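Local coordinates for putative enoyl-CoA hydratase (PDB 1UIY), which probably catalyses the reversible hydration of (2E)-enoyl-CoA to (3S)-3-hydroxyacyl-CoA in fatty acid metabolism, working as a homohexamer built as a dimer of trimers, at residues 1-5 and 26-31; 35-41 and 89-95; 125-130 and 161-166. All coordinates share one frame; numbering follows the deposited sequence.

In the fold
Interactions 1 and 2 share helix 25-40: its early turns meet strand 2-5 and its last turns meet the end of helix 73-92. They adjoin through V4 CG1 and L38 CD2, 3.6 Å apart, with centres 13 Å from each other. Interaction 3 belongs to the small three-stranded sheet, across the chain's centre from interaction 2, with about 27 Å between their centres. All three are partly buried; interaction 2 lies nearest the chain's centre, about 11 Å between centres, but interaction 3 has the larger share of buried residues. Interaction 1 is mostly nonpolar, with no hydrogen bond across it, interaction 2 combines salt bridges with side-chain donors to helix carbonyls, and interaction 3 rests on backbone strand pairing.

Interaction 1. Residues 1-5 and 26-31; sequences MVQVE and EMALSL
M1 and M27, both modelled as selenomethionine, bring the two backbones nearest, with 5.8 Å between M1 CA and M27 CA. The short axes of strand 2-5 and helix 26-31 run almost parallel, 17° apart, and come no closer than 9.4 Å, a spacing that a layer of side chains fills. Contact is confined to M1 and V2 on the strand side, and no hydrogen bond crosses it. M1 folds back at its second and third torsions, laying its SE against E26 CB at 3.7 Å. M27 has CG anti to the backbone N (chi1 170°) and then bends, which carries its SE to 3.6 Å from M1 O. V2 directs its CB toward the helix and splits its methyls: CG1 meets M27 SE at 3.8 Å, while CG2 rests 3.7 Å from S30 O. The S30 hydroxyl turns back on its own helix, donating from OG to M27 O at 2.7 Å on the same face of that carbonyl as L31 N. M1 N lies 3.1 Å from S30 OG, but the angle is too poor for a bond. Strand 2-5 pairs antiparallel with strand 9-14, and M27 and L31 reach over to that neighbour at L14 and V12. A28, and L31 as well, touch L86, so helix 25-40 contacts both the outer strands of the six-stranded sheet and helix 73-92.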
HETATM    1  N   MSE A   1      27.444  -0.107 -26.779  1.00 84.10           N
HETATM    2  CA  MSE A   1      27.934  -1.394 -27.337  1.00 83.57           C
HETATM    3  C   MSE A   1      26.813  -2.412 -27.525  1.00 80.09           C
HETATM    4  O   MSE A   1      26.774  -3.452 -26.867  1.00 78.08           O
HETATM    5  CB  MSE A   1      29.047  -1.975 -26.452  1.00 88.79           C
HETATM    6  CG  MSE A   1      28.983  -1.596 -24.972  1.00 95.91           C
HETATM    7 SE   MSE A   1      29.485   0.258 -24.585  1.00106.38          SE
HETATM    8  CE  MSE A   1      31.212   0.304 -25.462  1.00103.57           C
ATOM      9  N   VAL A   2      25.902  -2.089 -28.436  1.00 77.43           N
ATOM     10  CA  VAL A   2      24.776  -2.953 -28.763  1.00 75.86           C
ATOM     11  C   VAL A   2      24.433  -2.794 -30.239  1.00 74.51           C
ATOM     12  O   VAL A   2      24.595  -1.719 -30.812  1.00 74.19           O
ATOM     13  CB  VAL A   2      23.522  -2.612 -27.927  1.00 75.72           C
ATOM     14  CG1 VAL A   2      23.732  -3.018 -26.479  1.00 75.32           C
ATOM     15  CG2 VAL A   2      23.222  -1.129 -28.025  1.00 75.25           C
ATOM     16  N   GLN A   3      23.963  -3.875 -30.851  1.00 73.59           N
ATOM     17  CA  GLN A   3      23.598  -3.864 -32.262  1.00 72.36           C
ATOM     18  C   GLN A   3      22.077  -3.968 -32.354  1.00 71.94           C
ATOM     19  O   GLN A   3      21.457  -4.763 -31.644  1.00 71.63           O
ATOM     20  CB  GLN A   3      24.269  -5.045 -32.977  1.00 71.81           C
ATOM     21  CG  GLN A   3      25.750  -5.195 -32.631  1.00 71.18           C
ATOM     22  CD  GLN A   3      26.379  -6.459 -33.184  1.00 70.22           C
ATOM     23  OE1 GLN A   3      25.891  -7.563 -32.957  1.00 69.51           O
ATOM     24  NE2 GLN A   3      27.483  -6.302 -33.900  1.00 70.47           N
ATOM     25  N   VAL A   4      21.478  -3.173 -33.233  1.00 71.24           N
ATOM     26  CA  VAL A   4      20.027  -3.169 -33.374  1.00 70.56           C
ATOM     27  C   VAL A   4      19.518  -3.469 -34.774  1.00 69.88           C
ATOM     28  O   VAL A   4      19.801  -2.730 -35.713  1.00 70.07           O
ATOM     29  CB  VAL A   4      19.444  -1.807 -32.945  1.00 69.92           C
ATOM     30  CG1 VAL A   4      17.931  -1.822 -33.075  1.00 69.89           C
ATOM     31  CG2 VAL A   4      19.862  -1.489 -31.518  1.00 70.25           C
ATOM     32  N   GLU A   5      18.755  -4.549 -34.906  1.00 69.50           N
ATOM     33  CA  GLU A   5      18.181  -4.919 -36.192  1.00 70.27           C
ATOM     34  C   GLU A   5      16.721  -4.487 -36.191  1.00 69.84           C
ATOM     35  O   GLU A   5      15.849  -5.221 -35.716  1.00 69.38           O
ATOM     36  CB  GLU A   5      18.265  -6.429 -36.412  1.00 71.35           C
ATOM     37  CG  GLU A   5      19.660  -6.988 -36.284  1.00 75.28           C
ATOM     38  CD  GLU A   5      19.765  -8.407 -36.803  1.00 77.94           C
ATOM     39  OE1 GLU A   5      18.882  -9.229 -36.475  1.00 79.93           O
ATOM     40  OE2 GLU A   5      20.737  -8.703 -37.534  1.00 79.41           O
ATOM     41  N   GLU A  26      28.631   1.869 -19.268  1.00 59.96           N
ATOM     42  CA  GLU A  26      28.637   2.150 -20.699  1.00 60.36           C
ATOM     43  C   GLU A  26      27.598   1.309 -21.411  1.00 59.59           C
ATOM     44  O   GLU A  26      26.813   1.814 -22.215  1.00 59.65           O
ATOM     45  CB  GLU A  26      30.011   1.841 -21.284  1.00 62.59           C
ATOM     46  CG  GLU A  26      31.160   2.299 -20.406  1.00 66.89           C
ATOM     47  CD  GLU A  26      32.119   1.169 -20.066  1.00 67.82           C
ATOM     48  OE1 GLU A  26      32.637   0.531 -21.009  1.00 68.68           O
ATOM     49  OE2 GLU A  26      32.355   0.923 -18.862  1.00 67.74           O
HETATM   50  N   MSE A  27      27.613   0.015 -21.113  1.00 58.69           N
HETATM   51  CA  MSE A  27      26.683  -0.933 -21.710  1.00 57.35           C
HETATM   52  C   MSE A  27      25.242  -0.564 -21.357  1.00 55.47           C
HETATM   53  O   MSE A  27      24.349  -0.609 -22.201  1.00 54.70           O
HETATM   54  CB  MSE A  27      27.012  -2.344 -21.214  1.00 59.04           C
HETATM   55  CG  MSE A  27      25.973  -3.391 -21.562  1.00 62.46           C
HETATM   56 SE   MSE A  27      25.854  -3.808 -23.442  1.00 65.23          SE
HETATM   57  CE  MSE A  27      26.510  -5.624 -23.357  1.00 64.94           C
ATOM     58  N   ALA A  28      25.026  -0.193 -20.100  1.00 54.01           N
ATOM     59  CA  ALA A  28      23.699   0.185 -19.633  1.00 52.64           C
ATOM     60  C   ALA A  28      23.183   1.363 -20.443  1.00 52.52           C
ATOM     61  O   ALA A  28      22.020   1.393 -20.854  1.00 52.54           O
ATOM     62  CB  ALA A  28      23.754   0.550 -18.163  1.00 50.60           C
ATOM     63  N   LEU A  29      24.062   2.329 -20.679  1.00 52.47           N
ATOM     64  CA  LEU A  29      23.702   3.515 -21.432  1.00 51.84           C
ATOM     65  C   LEU A  29      23.387   3.222 -22.878  1.00 52.05           C
ATOM     66  O   LEU A  29      22.404   3.731 -23.415  1.00 53.45           O
ATOM     67  CB  LEU A  29      24.819   4.546 -21.355  1.00 52.28           C
ATOM     68  CG  LEU A  29      24.796   5.402 -20.090  1.00 52.39           C
ATOM     69  CD1 LEU A  29      25.980   6.345 -20.098  1.00 52.29           C
ATOM     70  CD2 LEU A  29      23.486   6.187 -20.033  1.00 52.49           C
ATOM     71  N   SER A  30      24.217   2.411 -23.516  1.00 51.42           N
ATOM     72  CA  SER A  30      23.985   2.085 -24.914  1.00 52.79           C
ATOM     73  C   SER A  30      22.636   1.403 -25.071  1.00 53.43           C
ATOM     74  O   SER A  30      21.903   1.655 -26.035  1.00 53.76           O
ATOM     75  CB  SER A  30      25.088   1.170 -25.437  1.00 54.00           C
ATOM     76  OG  SER A  30      25.156  -0.025 -24.678  1.00 59.14           O
ATOM     77  N   LEU A  31      22.307   0.542 -24.112  1.00 53.15           N
ATOM     78  CA  LEU A  31      21.043  -0.185 -24.149  1.00 52.40           C
ATOM     79  C   LEU A  31      19.851   0.777 -24.053  1.00 52.06           C
ATOM     80  O   LEU A  31      18.808   0.563 -24.677  1.00 51.58           O
ATOM     81  CB  LEU A  31      21.003  -1.220 -23.017  1.00 50.53           C
ATOM     82  CG  LEU A  31      19.890  -2.268 -23.096  1.00 49.12           C
ATOM     83  CD1 LEU A  31      19.798  -2.819 -24.507  1.00 49.09           C
ATOM     84  CD2 LEU A  31      20.160  -3.386 -22.109  1.00 48.04           C
TER

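Interaction 2. Residues 35-41 and 89-95; sequences LDDLEAD and RVYTYPK
L35 meets Y93 twice, where the C-terminal turns of helix 25-40 face the end of helix 73-92 and the loop Y93 to K95 after it. Its carbonyl O accepts from Y93 OH at 2.5 Å, in the plane of the ring at its edge, while its CD2 sits over one ring face, 3.9 Å from the centroid and 19° off the normal, a CH-pi contact. The other methyl, CD1, reaches V90 CG2 at 4.2 Å. One residue on, D36 makes a long salt bridge, with OD1 3.9 Å from R89 NH2. L38 offers its carbonyl O to K95 NZ at 2.8 Å, with the donor in the carbonyl plane; the extended lysine also donates to V44 O. E39 follows: its OE1 takes R89 NH2 at 2.6 Å through the anti lone pair, within the guanidinium plane, and a weak bond from R89 NH1. The carboxylate itself is turned 65° from that plane, and its OE2 lies 3.4 Å from P94 CG. One face of the guanidinium is covered by Y93 CE2. D41 O lies 2.9 Å from K95 NZ. Held by L38 O and V44 O at the C-terminal end of helix 25-40, the K95 ammonium group would probably be stabilised by the helix dipole.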
ATOM      1  N   LEU A  35      16.592   1.514 -26.736  1.00 52.69           N
ATOM      2  CA  LEU A  35      15.198   1.476 -26.314  1.00 51.73           C
ATOM      3  C   LEU A  35      14.472   2.762 -26.667  1.00 51.83           C
ATOM      4  O   LEU A  35      13.289   2.744 -26.991  1.00 52.70           O
ATOM      5  CB  LEU A  35      15.116   1.206 -24.811  1.00 51.29           C
ATOM      6  CG  LEU A  35      15.637  -0.179 -24.405  1.00 50.26           C
ATOM      7  CD1 LEU A  35      15.748  -0.287 -22.900  1.00 48.76           C
ATOM      8  CD2 LEU A  35      14.706  -1.245 -24.951  1.00 48.96           C
ATOM      9  N   ASP A  36      15.180   3.879 -26.617  1.00 52.09           N
ATOM     10  CA  ASP A  36      14.572   5.159 -26.964  1.00 53.79           C
ATOM     11  C   ASP A  36      14.239   5.192 -28.441  1.00 53.51           C
ATOM     12  O   ASP A  36      13.086   5.383 -28.819  1.00 54.06           O
ATOM     13  CB  ASP A  36      15.518   6.301 -26.619  1.00 53.85           C
ATOM     14  CG  ASP A  36      15.710   6.441 -25.135  1.00 56.12           C
ATOM     15  OD1 ASP A  36      15.800   5.389 -24.466  1.00 58.51           O
ATOM     16  OD2 ASP A  36      15.772   7.584 -24.636  1.00 57.47           O
ATOM     17  N   ASP A  37      15.254   5.009 -29.275  1.00 54.56           N
ATOM     18  CA  ASP A  37      15.059   5.001 -30.714  1.00 55.52           C
ATOM     19  C   ASP A  37      13.916   4.035 -31.007  1.00 56.31           C
ATOM     20  O   ASP A  37      12.883   4.414 -31.563  1.00 57.26           O
ATOM     21  CB  ASP A  37      16.330   4.519 -31.418  1.00 56.62           C
ATOM     22  CG  ASP A  37      17.544   5.382 -31.105  1.00 59.58           C
ATOM     23  OD1 ASP A  37      18.674   4.945 -31.414  1.00 61.20           O
ATOM     24  OD2 ASP A  37      17.377   6.496 -30.559  1.00 59.96           O
ATOM     25  N   LEU A  38      14.105   2.785 -30.601  1.00 55.37           N
ATOM     26  CA  LEU A  38      13.118   1.743 -30.815  1.00 54.36           C
ATOM     27  C   LEU A  38      11.725   2.087 -30.289  1.00 54.59           C
ATOM     28  O   LEU A  38      10.724   1.640 -30.846  1.00 54.16           O
ATOM     29  CB  LEU A  38      13.614   0.448 -30.184  1.00 54.33           C
ATOM     30  CG  LEU A  38      14.905  -0.086 -30.802  1.00 53.73           C
ATOM     31  CD1 LEU A  38      15.595  -1.033 -29.841  1.00 53.45           C
ATOM     32  CD2 LEU A  38      14.586  -0.770 -32.118  1.00 53.42           C
ATOM     33  N   GLU A  39      11.643   2.874 -29.224  1.00 54.72           N
ATOM     34  CA  GLU A  39      10.327   3.219 -28.707  1.00 57.31           C
ATOM     35  C   GLU A  39       9.695   4.256 -29.621  1.00 57.27           C
ATOM     36  O   GLU A  39       8.469   4.352 -29.714  1.00 57.50           O
ATOM     37  CB  GLU A  39      10.402   3.793 -27.290  1.00 59.19           C
ATOM     38  CG  GLU A  39       9.074   3.679 -26.547  1.00 62.15           C
ATOM     39  CD  GLU A  39       8.832   4.795 -25.543  1.00 64.39           C
ATOM     40  OE1 GLU A  39       9.743   5.122 -24.754  1.00 65.58           O
ATOM     41  OE2 GLU A  39       7.709   5.340 -25.532  1.00 66.41           O
ATOM     42  N   ALA A  40      10.553   5.022 -30.292  1.00 56.76           N
ATOM     43  CA  ALA A  40      10.128   6.089 -31.195  1.00 56.21           C
ATOM     44  C   ALA A  40       9.901   5.632 -32.626  1.00 55.82           C
ATOM     45  O   ALA A  40       9.430   6.400 -33.455  1.00 54.32           O
ATOM     46  CB  ALA A  40      11.153   7.215 -31.181  1.00 54.95           C
ATOM     47  N   ASP A  41      10.237   4.387 -32.926  1.00 57.17           N
ATOM     48  CA  ASP A  41      10.047   3.895 -34.280  1.00 59.01           C
ATOM     49  C   ASP A  41       8.687   3.209 -34.428  1.00 58.34           C
ATOM     50  O   ASP A  41       8.494   2.078 -33.978  1.00 60.11           O
ATOM     51  CB  ASP A  41      11.182   2.941 -34.652  1.00 60.96           C
ATOM     52  CG  ASP A  41      11.147   2.547 -36.113  1.00 64.88           C
ATOM     53  OD1 ASP A  41      12.164   2.008 -36.604  1.00 67.63           O
ATOM     54  OD2 ASP A  41      10.101   2.774 -36.768  1.00 64.88           O
ATOM     55  N   ARG A  89      13.570   1.103 -16.734  1.00 40.96           N
ATOM     56  CA  ARG A  89      13.254   1.399 -18.123  1.00 39.87           C
ATOM     57  C   ARG A  89      12.830   0.150 -18.886  1.00 39.27           C
ATOM     58  O   ARG A  89      11.906   0.197 -19.693  1.00 39.30           O
ATOM     59  CB  ARG A  89      14.453   2.042 -18.814  1.00 38.14           C
ATOM     60  CG  ARG A  89      14.258   2.289 -20.293  1.00 36.86           C
ATOM     61  CD  ARG A  89      12.957   3.021 -20.597  1.00 37.59           C
ATOM     62  NE  ARG A  89      12.983   3.564 -21.950  1.00 39.06           N
ATOM     63  CZ  ARG A  89      11.923   4.009 -22.620  1.00 40.07           C
ATOM     64  NH1 ARG A  89      10.712   3.986 -22.076  1.00 38.57           N
ATOM     65  NH2 ARG A  89      12.083   4.476 -23.853  1.00 41.92           N
ATOM     66  N   VAL A  90      13.504  -0.963 -18.622  1.00 39.28           N
ATOM     67  CA  VAL A  90      13.202  -2.221 -19.290  1.00 38.94           C
ATOM     68  C   VAL A  90      11.884  -2.801 -18.791  1.00 38.97           C
ATOM     69  O   VAL A  90      11.006  -3.150 -19.578  1.00 38.36           O
ATOM     70  CB  VAL A  90      14.330  -3.251 -19.059  1.00 38.70           C
ATOM     71  CG1 VAL A  90      14.084  -4.504 -19.883  1.00 36.17           C
ATOM     72  CG2 VAL A  90      15.657  -2.639 -19.429  1.00 39.28           C
ATOM     73  N   TYR A  91      11.744  -2.893 -17.477  1.00 39.10           N
ATOM     74  CA  TYR A  91      10.528  -3.435 -16.878  1.00 39.49           C
ATOM     75  C   TYR A  91       9.315  -2.567 -17.223  1.00 38.10           C
ATOM     76  O   TYR A  91       8.190  -3.043 -17.321  1.00 39.74           O
ATOM     77  CB  TYR A  91      10.706  -3.509 -15.352  1.00 39.32           C
ATOM     78  CG  TYR A  91       9.713  -4.405 -14.640  1.00 38.09           C
ATOM     79  CD1 TYR A  91       8.669  -3.868 -13.873  1.00 37.03           C
ATOM     80  CD2 TYR A  91       9.814  -5.790 -14.732  1.00 37.49           C
ATOM     81  CE1 TYR A  91       7.753  -4.696 -13.221  1.00 35.03           C
ATOM     82  CE2 TYR A  91       8.907  -6.622 -14.083  1.00 37.74           C
ATOM     83  CZ  TYR A  91       7.881  -6.072 -13.335  1.00 35.69           C
ATOM     84  OH  TYR A  91       6.972  -6.908 -12.736  1.00 35.93           O
ATOM     85  N   THR A  92       9.566  -1.289 -17.436  1.00 37.56           N
ATOM     86  CA  THR A  92       8.524  -0.325 -17.723  1.00 36.63           C
ATOM     87  C   THR A  92       8.277  -0.076 -19.199  1.00 37.96           C
ATOM     88  O   THR A  92       7.284   0.552 -19.559  1.00 40.15           O
ATOM     89  CB  THR A  92       8.886   0.997 -17.009  1.00 36.33           C
ATOM     90  OG1 THR A  92       8.521   0.887 -15.630  1.00 37.06           O
ATOM     91  CG2 THR A  92       8.208   2.186 -17.633  1.00 38.15           C
ATOM     92  N   TYR A  93       9.166  -0.578 -20.054  1.00 38.92           N
ATOM     93  CA  TYR A  93       9.053  -0.373 -21.502  1.00 38.25           C
ATOM     94  C   TYR A  93       7.620  -0.415 -22.024  1.00 36.87           C
ATOM     95  O   TYR A  93       6.869  -1.333 -21.715  1.00 37.82           O
ATOM     96  CB  TYR A  93       9.897  -1.397 -22.264  1.00 38.40           C
ATOM     97  CG  TYR A  93      10.436  -0.846 -23.569  1.00 39.56           C
ATOM     98  CD1 TYR A  93      10.261  -1.534 -24.772  1.00 38.19           C
ATOM     99  CD2 TYR A  93      11.115   0.374 -23.600  1.00 39.66           C
ATOM    100  CE1 TYR A  93      10.749  -1.026 -25.970  1.00 38.98           C
ATOM    101  CE2 TYR A  93      11.605   0.896 -24.795  1.00 41.27           C
ATOM    102  CZ  TYR A  93      11.422   0.190 -25.976  1.00 41.39           C
ATOM    103  OH  TYR A  93      11.932   0.693 -27.150  1.00 40.79           O
ATOM    104  N   PRO A  94       7.229   0.590 -22.824  1.00 36.05           N
ATOM    105  CA  PRO A  94       5.901   0.745 -23.427  1.00 36.29           C
ATOM    106  C   PRO A  94       5.543  -0.365 -24.401  1.00 37.56           C
ATOM    107  O   PRO A  94       4.367  -0.691 -24.575  1.00 38.44           O
ATOM    108  CB  PRO A  94       5.995   2.087 -24.135  1.00 35.55           C
ATOM    109  CG  PRO A  94       7.017   2.811 -23.367  1.00 37.91           C
ATOM    110  CD  PRO A  94       8.060   1.760 -23.130  1.00 37.15           C
ATOM    111  N   LYS A  95       6.552  -0.926 -25.059  1.00 37.97           N
ATOM    112  CA  LYS A  95       6.314  -2.002 -26.013  1.00 37.01           C
ATOM    113  C   LYS A  95       6.690  -3.344 -25.400  1.00 35.61           C
ATOM    114  O   LYS A  95       7.476  -3.407 -24.462  1.00 32.21           O
ATOM    115  CB  LYS A  95       7.113  -1.766 -27.297  1.00 37.75           C
ATOM    116  CG  LYS A  95       6.720  -0.501 -28.047  1.00 37.99           C
ATOM    117  CD  LYS A  95       7.548  -0.325 -29.331  1.00 39.40           C
ATOM    118  CE  LYS A  95       7.209   0.982 -30.048  1.00 38.89           C
ATOM    119  NZ  LYS A  95       8.027   1.193 -31.265  1.00 39.47           N
TER

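Interaction 3. Residues 125-130 and 161-166; sequences ARLGYT and GRLVEA
R126 and E165, L127 and V164 pair across two antiparallel strands of the small three-stranded sheet in this crotonase-fold subunit. Strands 126-128 and 163-165 meet at 143° between their segment directions. L127 and V164 form the hydrogen-bonded pair, with L127 N to V164 O at 3.1 Å and V164 N to L127 O at 2.6 Å; R126 and E165 are the non-hydrogen-bonded pair beside it. The R126 side chain leaves the strand with CB 3.8 Å from V164 O, and CG continues past the same oxygen. A bend at the second torsion (chi2 -136°) then swings the chain across the partner strand, and CD lies 3.8 Å from L163 CB. From NE onward the guanidinium comes up to the E165 carboxylate, in a placement that is doubtful. At the tip, NH1 is 3.3 Å from L163 O at an angle too poor for a bond, and a salt bridge from NH2 to E165 OE2 is uncertain because R126 NH2 is modelled too close to E165 CD. The opposite face of the sheet, bearing L127 and V164, is buried and packs on L174. On the other edge of strand 126-128, R126 and G128 bond through their backbones to A105. Beyond the strand, the side chain of Y129 comes within about 4 Å of that of E131, which is inferred to be an active-site residue. L163 CD2 meets G128 CA at 3.4 Å, and G161 CA makes a CA-H...O contact with Y129 O at 3.2 Å.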
ATOM      1  N   ALA A 125      21.133 -23.141 -21.230  1.00 63.73           N
ATOM      2  CA  ALA A 125      21.560 -21.957 -20.511  1.00 63.04           C
ATOM      3  C   ALA A 125      21.374 -22.089 -19.012  1.00 62.99           C
ATOM      4  O   ALA A 125      20.692 -22.995 -18.535  1.00 63.81           O
ATOM      5  CB  ALA A 125      20.802 -20.744 -21.023  1.00 62.84           C
ATOM      6  N   ARG A 126      22.010 -21.181 -18.278  1.00 62.87           N
ATOM      7  CA  ARG A 126      21.900 -21.136 -16.828  1.00 62.32           C
ATOM      8  C   ARG A 126      21.535 -19.714 -16.395  1.00 60.84           C
ATOM      9  O   ARG A 126      21.770 -18.744 -17.124  1.00 60.76           O
ATOM     10  CB  ARG A 126      23.205 -21.577 -16.160  1.00 64.59           C
ATOM     11  CG  ARG A 126      23.381 -23.083 -16.123  1.00 69.13           C
ATOM     12  CD  ARG A 126      23.871 -23.539 -14.762  1.00 73.27           C
ATOM     13  NE  ARG A 126      23.761 -24.987 -14.589  1.00 77.31           N
ATOM     14  CZ  ARG A 126      23.940 -25.615 -13.428  1.00 79.92           C
ATOM     15  NH1 ARG A 126      24.240 -24.925 -12.333  1.00 80.36           N
ATOM     16  NH2 ARG A 126      23.817 -26.935 -13.356  1.00 81.74           N
ATOM     17  N   LEU A 127      20.958 -19.600 -15.206  1.00 58.19           N
ATOM     18  CA  LEU A 127      20.534 -18.313 -14.674  1.00 54.41           C
ATOM     19  C   LEU A 127      20.736 -18.325 -13.168  1.00 51.03           C
ATOM     20  O   LEU A 127      20.493 -19.338 -12.519  1.00 51.08           O
ATOM     21  CB  LEU A 127      19.054 -18.104 -14.995  1.00 55.82           C
ATOM     22  CG  LEU A 127      18.347 -16.818 -14.586  1.00 56.57           C
ATOM     23  CD1 LEU A 127      18.881 -15.654 -15.404  1.00 57.46           C
ATOM     24  CD2 LEU A 127      16.855 -16.993 -14.810  1.00 55.86           C
ATOM     25  N   GLY A 128      21.181 -17.205 -12.613  1.00 47.37           N
ATOM     26  CA  GLY A 128      21.394 -17.149 -11.183  1.00 44.23           C
ATOM     27  C   GLY A 128      21.802 -15.795 -10.648  1.00 43.01           C
ATOM     28  O   GLY A 128      22.476 -15.012 -11.321  1.00 42.45           O
ATOM     29  N   TYR A 129      21.392 -15.523  -9.416  1.00 41.85           N
ATOM     30  CA  TYR A 129      21.710 -14.266  -8.762  1.00 42.92           C
ATOM     31  C   TYR A 129      22.736 -14.567  -7.683  1.00 43.65           C
ATOM     32  O   TYR A 129      22.396 -14.982  -6.579  1.00 44.89           O
ATOM     33  CB  TYR A 129      20.434 -13.663  -8.179  1.00 41.91           C
ATOM     34  CG  TYR A 129      19.320 -13.622  -9.204  1.00 41.36           C
ATOM     35  CD1 TYR A 129      18.446 -14.702  -9.362  1.00 39.90           C
ATOM     36  CD2 TYR A 129      19.190 -12.538 -10.069  1.00 40.99           C
ATOM     37  CE1 TYR A 129      17.469 -14.703 -10.359  1.00 39.86           C
ATOM     38  CE2 TYR A 129      18.220 -12.529 -11.075  1.00 41.43           C
ATOM     39  CZ  TYR A 129      17.364 -13.613 -11.219  1.00 41.22           C
ATOM     40  OH  TYR A 129      16.437 -13.616 -12.242  1.00 39.22           O
ATOM     41  N   THR A 130      24.000 -14.337  -8.022  1.00 43.32           N
ATOM     42  CA  THR A 130      25.123 -14.639  -7.143  1.00 42.68           C
ATOM     43  C   THR A 130      25.633 -13.552  -6.198  1.00 42.06           C
ATOM     44  O   THR A 130      26.581 -13.784  -5.453  1.00 42.89           O
ATOM     45  CB  THR A 130      26.310 -15.121  -7.995  1.00 43.75           C
ATOM     46  OG1 THR A 130      26.639 -14.110  -8.957  1.00 44.50           O
ATOM     47  CG2 THR A 130      25.943 -16.396  -8.743  1.00 43.32           C
ATOM     48  N   GLY A 161      22.382 -18.354  -3.935  1.00 38.48           N
ATOM     49  CA  GLY A 161      23.095 -17.746  -5.039  1.00 36.86           C
ATOM     50  C   GLY A 161      23.369 -18.761  -6.123  1.00 37.69           C
ATOM     51  O   GLY A 161      24.162 -18.507  -7.019  1.00 39.54           O
ATOM     52  N   ARG A 162      22.709 -19.912  -6.054  1.00 38.39           N
ATOM     53  CA  ARG A 162      22.920 -20.962  -7.049  1.00 39.26           C
ATOM     54  C   ARG A 162      22.422 -20.591  -8.440  1.00 40.73           C
ATOM     55  O   ARG A 162      21.690 -19.620  -8.622  1.00 40.94           O
ATOM     56  CB  ARG A 162      22.267 -22.279  -6.594  1.00 38.52           C
ATOM     57  CG  ARG A 162      20.749 -22.270  -6.489  1.00 35.35           C
ATOM     58  CD  ARG A 162      20.246 -23.463  -5.687  1.00 32.08           C
ATOM     59  NE  ARG A 162      18.786 -23.548  -5.682  1.00 34.50           N
ATOM     60  CZ  ARG A 162      18.053 -24.079  -6.666  1.00 35.43           C
ATOM     61  NH1 ARG A 162      18.639 -24.592  -7.744  1.00 32.96           N
ATOM     62  NH2 ARG A 162      16.726 -24.074  -6.583  1.00 33.08           N
ATOM     63  N   LEU A 163      22.849 -21.358  -9.430  1.00 43.00           N
ATOM     64  CA  LEU A 163      22.433 -21.113 -10.799  1.00 45.65           C
ATOM     65  C   LEU A 163      21.432 -22.206 -11.150  1.00 46.82           C
ATOM     66  O   LEU A 163      21.708 -23.391 -10.981  1.00 47.70           O
ATOM     67  CB  LEU A 163      23.638 -21.161 -11.754  1.00 45.35           C
ATOM     68  CG  LEU A 163      24.814 -20.195 -11.508  1.00 46.31           C
ATOM     69  CD1 LEU A 163      25.807 -20.299 -12.647  1.00 46.32           C
ATOM     70  CD2 LEU A 163      24.333 -18.766 -11.409  1.00 46.76           C
ATOM     71  N   VAL A 164      20.254 -21.811 -11.610  1.00 46.85           N
ATOM     72  CA  VAL A 164      19.258 -22.799 -11.963  1.00 46.88           C
ATOM     73  C   VAL A 164      19.382 -23.111 -13.442  1.00 47.64           C
ATOM     74  O   VAL A 164      20.040 -22.380 -14.181  1.00 47.04           O
ATOM     75  CB  VAL A 164      17.827 -22.304 -11.630  1.00 46.13           C
ATOM     76  CG1 VAL A 164      17.631 -22.272 -10.126  1.00 43.95           C
ATOM     77  CG2 VAL A 164      17.610 -20.918 -12.201  1.00 47.01           C
ATOM     78  N   GLU A 165      18.764 -24.208 -13.866  1.00 49.23           N
ATOM     79  CA  GLU A 165      18.807 -24.613 -15.258  1.00 50.54           C
ATOM     80  C   GLU A 165      17.413 -24.518 -15.883  1.00 50.89           C
ATOM     81  O   GLU A 165      16.398 -24.565 -15.181  1.00 50.44           O
ATOM     82  CB  GLU A 165      19.372 -26.031 -15.357  1.00 52.49           C
ATOM     83  CG  GLU A 165      20.625 -26.218 -14.494  1.00 59.03           C
ATOM     84  CD  GLU A 165      21.484 -27.417 -14.893  1.00 62.67           C
ATOM     85  OE1 GLU A 165      22.205 -27.327 -15.916  1.00 62.52           O
ATOM     86  OE2 GLU A 165      21.439 -28.446 -14.175  1.00 64.23           O
ATOM     87  N   ALA A 166      17.381 -24.370 -17.204  1.00 50.58           N
ATOM     88  CA  ALA A 166      16.139 -24.235 -17.962  1.00 50.26           C
ATOM     89  C   ALA A 166      14.937 -24.994 -17.418  1.00 49.32           C
ATOM     90  O   ALA A 166      13.836 -24.457 -17.359  1.00 47.41           O
ATOM     91  CB  ALA A 166      16.378 -24.635 -19.415  1.00 50.14           C
TER